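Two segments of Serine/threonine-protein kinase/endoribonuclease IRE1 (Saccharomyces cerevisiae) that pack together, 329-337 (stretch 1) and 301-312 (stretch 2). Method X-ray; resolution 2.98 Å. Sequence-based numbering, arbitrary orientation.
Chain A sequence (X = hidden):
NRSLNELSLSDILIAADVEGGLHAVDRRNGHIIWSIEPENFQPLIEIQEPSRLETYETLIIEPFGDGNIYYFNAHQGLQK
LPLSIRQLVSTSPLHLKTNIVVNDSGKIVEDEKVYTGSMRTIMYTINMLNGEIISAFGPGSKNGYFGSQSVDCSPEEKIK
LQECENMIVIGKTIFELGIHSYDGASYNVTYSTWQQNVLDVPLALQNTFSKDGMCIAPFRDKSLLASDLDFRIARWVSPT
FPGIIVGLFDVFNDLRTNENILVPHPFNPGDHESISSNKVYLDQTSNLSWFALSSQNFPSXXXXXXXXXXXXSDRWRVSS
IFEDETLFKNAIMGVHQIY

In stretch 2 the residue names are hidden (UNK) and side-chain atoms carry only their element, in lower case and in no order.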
# COMPACT_ATOMS: atom_id res chain seq x y z
N LYS A 329 16.51 27.26 12.20
CA LYS A 329 16.30 27.22 10.76
C LYS A 329 17.54 27.66 10.03
O LYS A 329 18.03 26.95 9.14
CB LYS A 329 15.16 28.14 10.36
CG LYS A 329 14.89 28.11 8.85
CD LYS A 329 13.79 29.11 8.50
CE LYS A 329 13.71 29.39 6.93
NZ LYS A 329 12.29 29.08 6.28
N ASN A 330 18.00 28.85 10.43
CA ASN A 330 19.12 29.49 9.83
C ASN A 330 20.41 28.78 10.11
O ASN A 330 21.36 28.89 9.32
CB ASN A 330 19.20 30.84 10.44
CG ASN A 330 18.37 31.84 9.69
OD1 ASN A 330 18.81 32.37 8.68
ND2 ASN A 330 17.18 32.11 10.18
N ALA A 331 20.44 28.04 11.21
CA ALA A 331 21.59 27.26 11.52
C ALA A 331 21.78 26.08 10.55
O ALA A 331 22.85 25.97 9.94
CB ALA A 331 21.56 26.80 12.93
N ILE A 332 20.77 25.24 10.37
CA ILE A 332 20.98 24.00 9.62
C ILE A 332 20.64 24.06 8.15
O ILE A 332 20.95 23.16 7.38
CB ILE A 332 20.18 22.87 10.22
CG1 ILE A 332 18.69 23.04 9.95
CG2 ILE A 332 20.50 22.79 11.67
CD1 ILE A 332 17.90 21.83 10.24
N MET A 333 19.98 25.11 7.73
CA MET A 333 19.70 25.22 6.35
C MET A 333 21.00 25.33 5.56
O MET A 333 21.92 26.03 5.99
CB MET A 333 18.88 26.44 6.15
CG MET A 333 18.45 26.60 4.74
SD MET A 333 17.65 28.21 4.74
CE MET A 333 15.93 27.82 5.24
N GLY A 334 21.03 24.68 4.40
CA GLY A 334 22.23 24.58 3.53
C GLY A 334 22.82 23.18 3.53
O GLY A 334 22.23 22.23 4.10
N VAL A 335 24.00 22.99 2.96
CA VAL A 335 24.52 21.64 2.96
C VAL A 335 25.37 21.19 4.16
O VAL A 335 26.26 21.87 4.62
CB VAL A 335 25.22 21.36 1.67
CG1 VAL A 335 25.55 22.65 0.96
CG2 VAL A 335 26.51 20.50 1.90
N HIS A 336 25.07 19.99 4.63
CA HIS A 336 25.89 19.29 5.60
C HIS A 336 26.60 18.16 4.91
O HIS A 336 26.45 17.98 3.70
CB HIS A 336 25.04 18.69 6.70
CG HIS A 336 24.22 19.69 7.45
ND1 HIS A 336 23.34 20.55 6.82
CD2 HIS A 336 24.14 19.97 8.77
CE1 HIS A 336 22.77 21.33 7.72
NE2 HIS A 336 23.23 21.00 8.91
N GLN A 337 27.36 17.40 5.68
CA GLN A 337 28.06 16.27 5.15
C GLN A 337 28.01 14.97 6.00
O GLN A 337 28.91 14.76 6.81
CB GLN A 337 29.48 16.66 5.00
CG GLN A 337 30.18 15.55 4.39
CD GLN A 337 31.54 15.94 3.90
OE1 GLN A 337 31.69 16.80 3.00
NE2 GLN A 337 32.56 15.29 4.48
N UNK A 301 22.57 20.60 -7.90
CA UNK A 301 22.09 21.56 -6.90
C UNK A 301 22.97 21.57 -5.66
O UNK A 301 23.48 22.62 -5.26
c UNK A 301 20.69 21.20 -6.48
c UNK A 301 19.94 21.86 -4.25
c UNK A 301 18.66 22.50 -6.20
c UNK A 301 20.01 22.30 -5.68
N UNK A 302 23.15 20.41 -5.05
CA UNK A 302 24.01 20.36 -3.91
C UNK A 302 25.38 21.08 -4.04
O UNK A 302 25.92 21.68 -3.07
c UNK A 302 22.90 18.29 -3.32
c UNK A 302 25.08 18.88 -2.25
c UNK A 302 24.24 18.94 -3.54
N UNK A 303 25.95 21.03 -5.23
CA UNK A 303 27.30 21.51 -5.43
C UNK A 303 27.26 23.00 -5.61
O UNK A 303 28.19 23.65 -5.26
c UNK A 303 28.83 21.54 -7.52
o UNK A 303 27.48 21.39 -9.56
c UNK A 303 27.90 20.77 -6.61
o UNK A 303 29.57 20.56 -9.59
c UNK A 303 28.60 21.13 -9.00
N UNK A 304 26.16 23.53 -6.15
CA UNK A 304 25.93 24.98 -6.31
C UNK A 304 25.34 25.63 -5.03
O UNK A 304 24.88 26.77 -5.01
c UNK A 304 25.01 25.22 -7.51
o UNK A 304 23.64 25.09 -7.18
N UNK A 305 25.39 24.88 -3.96
CA UNK A 305 24.72 25.23 -2.72
C UNK A 305 25.74 25.58 -1.60
O UNK A 305 26.79 24.94 -1.47
c UNK A 305 23.88 24.04 -2.31
N UNK A 306 25.39 26.55 -0.76
CA UNK A 306 26.27 27.12 0.29
C UNK A 306 26.41 26.22 1.50
O UNK A 306 25.45 25.59 1.91
c UNK A 306 25.53 28.35 0.72
c UNK A 306 24.06 27.98 0.37
c UNK A 306 24.03 27.12 -0.80
N UNK A 307 27.59 26.15 2.09
CA UNK A 307 27.77 25.29 3.30
C UNK A 307 26.99 25.79 4.51
O UNK A 307 27.20 26.89 5.00
c UNK A 307 29.26 25.04 3.68
c UNK A 307 29.33 24.21 4.95
c UNK A 307 31.29 24.77 2.01
c UNK A 307 29.92 24.22 2.57
N UNK A 308 26.10 24.94 4.99
CA UNK A 308 25.23 25.29 6.08
C UNK A 308 26.05 25.77 7.22
O UNK A 308 27.14 25.23 7.51
c UNK A 308 24.38 24.10 6.49
o UNK A 308 24.92 23.43 7.57
N UNK A 309 25.51 26.80 7.87
CA UNK A 309 26.17 27.40 9.02
C UNK A 309 26.60 26.44 10.12
O UNK A 309 27.76 26.35 10.45
n UNK A 309 29.04 30.75 8.58
n UNK A 309 28.97 29.71 6.52
n UNK A 309 26.98 30.02 7.68
c UNK A 309 26.09 30.53 8.74
c UNK A 309 25.97 29.63 9.94
c UNK A 309 28.32 30.17 7.60
c UNK A 309 25.23 28.39 9.63
N UNK A 310 25.65 25.73 10.69
CA UNK A 310 25.96 24.67 11.60
C UNK A 310 27.16 23.82 11.16
O UNK A 310 28.01 23.47 11.96
c UNK A 310 25.62 20.38 13.25
c UNK A 310 24.98 22.64 12.71
c UNK A 310 24.77 23.77 11.72
c UNK A 310 24.80 21.79 14.96
c UNK A 310 25.28 20.58 14.57
c UNK A 310 25.48 21.41 12.32
o UNK A 310 25.42 19.62 15.52
c UNK A 310 24.65 22.82 14.04
N UNK A 311 27.23 23.46 9.89
CA UNK A 311 28.36 22.69 9.43
C UNK A 311 29.62 23.52 9.59
O UNK A 311 30.65 22.98 9.81
c UNK A 311 28.16 22.26 8.00
N UNK A 312 29.54 24.83 9.51
CA UNK A 312 30.78 25.63 9.45
C UNK A 312 31.37 26.11 10.75
O UNK A 312 32.58 26.05 10.91
o UNK A 312 30.11 26.53 7.37
c UNK A 312 30.61 26.89 8.62

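Position 301 has four side-chain carbons, forked at the second, and lies out of reach of stretch 1. A fork one carbon beyond CB makes it Leu301.

Position 302 has three carbons, one carrying the other two. The branch at CB identifies Val302. Its backbone O lies 4.2 Å from CG1 of Val335.

Position 303 has three carbons, the third carrying two oxygens. It points away from stretch 1 and is exposed, as suits a carboxylate. This is Glu303.

Position 304 has one carbon and one oxygen and makes no contact with stretch 1. It is Ser304. Its OG donates to the O of Leu301, 3.1 Å away, where the helix gives way to a turn.

Position 305 has a single carbon, directed toward stretch 1, with CB 3.9 Å from CG1 of Val335. One carbon means Ala305.

Position 306 has three carbons that close a ring onto the backbone N. Only proline does this, so it is Pro306. Its N has no hydrogen to give, but its O accepts from the N of Val335 at 3.2 Å, nearly in line.

Position 307 has four carbons, forked at the first, with one arm two carbons long. That pattern is Ile307. CA to CB points away from stretch 1, yet CG2 comes within 3.9 Å of the O of Val335.

Position 308 has one carbon and one oxygen, directed toward stretch 1. CB is 3.2 Å from the O of Met333, and the oxygen sits over one face of the His336 ring. It is Ser308. The OG of Ser308 lies 3.0 Å from CE1 of His336. Its OG also accepts from the N of residue 311, 3.3 Å away, and so caps the helix that follows.

Position 309 has three carbons, a nitrogen, then a carbon carrying two more nitrogens. The guanidinium group makes it Arg309. CB is 3.4 Å from the O of Ala331, while the end of the side chain leads away.

Position 310 has one carbon, then a six-carbon ring bearing one oxygen. This is Tyr310. CB lies 4.4 Å from CG2 of Ile332, and CD2 lies 4.1 Å from CD2 of His336. Its OH is bonded elsewhere in the structure.

Position 311 has one carbon, with CB 3.9 Å from the O of Val335. It is Ala311.

Position 312 has one carbon and one oxygen and does not touch stretch 1. It is Ser312. Its OG donates to the O of Ser308 at 3.2 Å.

The contact rests on backbone bonds. Val335 pairs with Ile307 in a single beta bridge: its N bonds the O of Pro306, and its O accepts from the N of Ser308 at 3.1 Å. A third bond runs from the N of Tyr310 to the O of Ala331, 2.9 Å, joining the two helical segments. Gly334 permits the close approach, since its CA is 4.0 Å from CA of Ser308 and a CB would clash there. Val335 packs its CG1 against Ala305.

Stretch 2, residues 301-312: LVESAPISRYAS
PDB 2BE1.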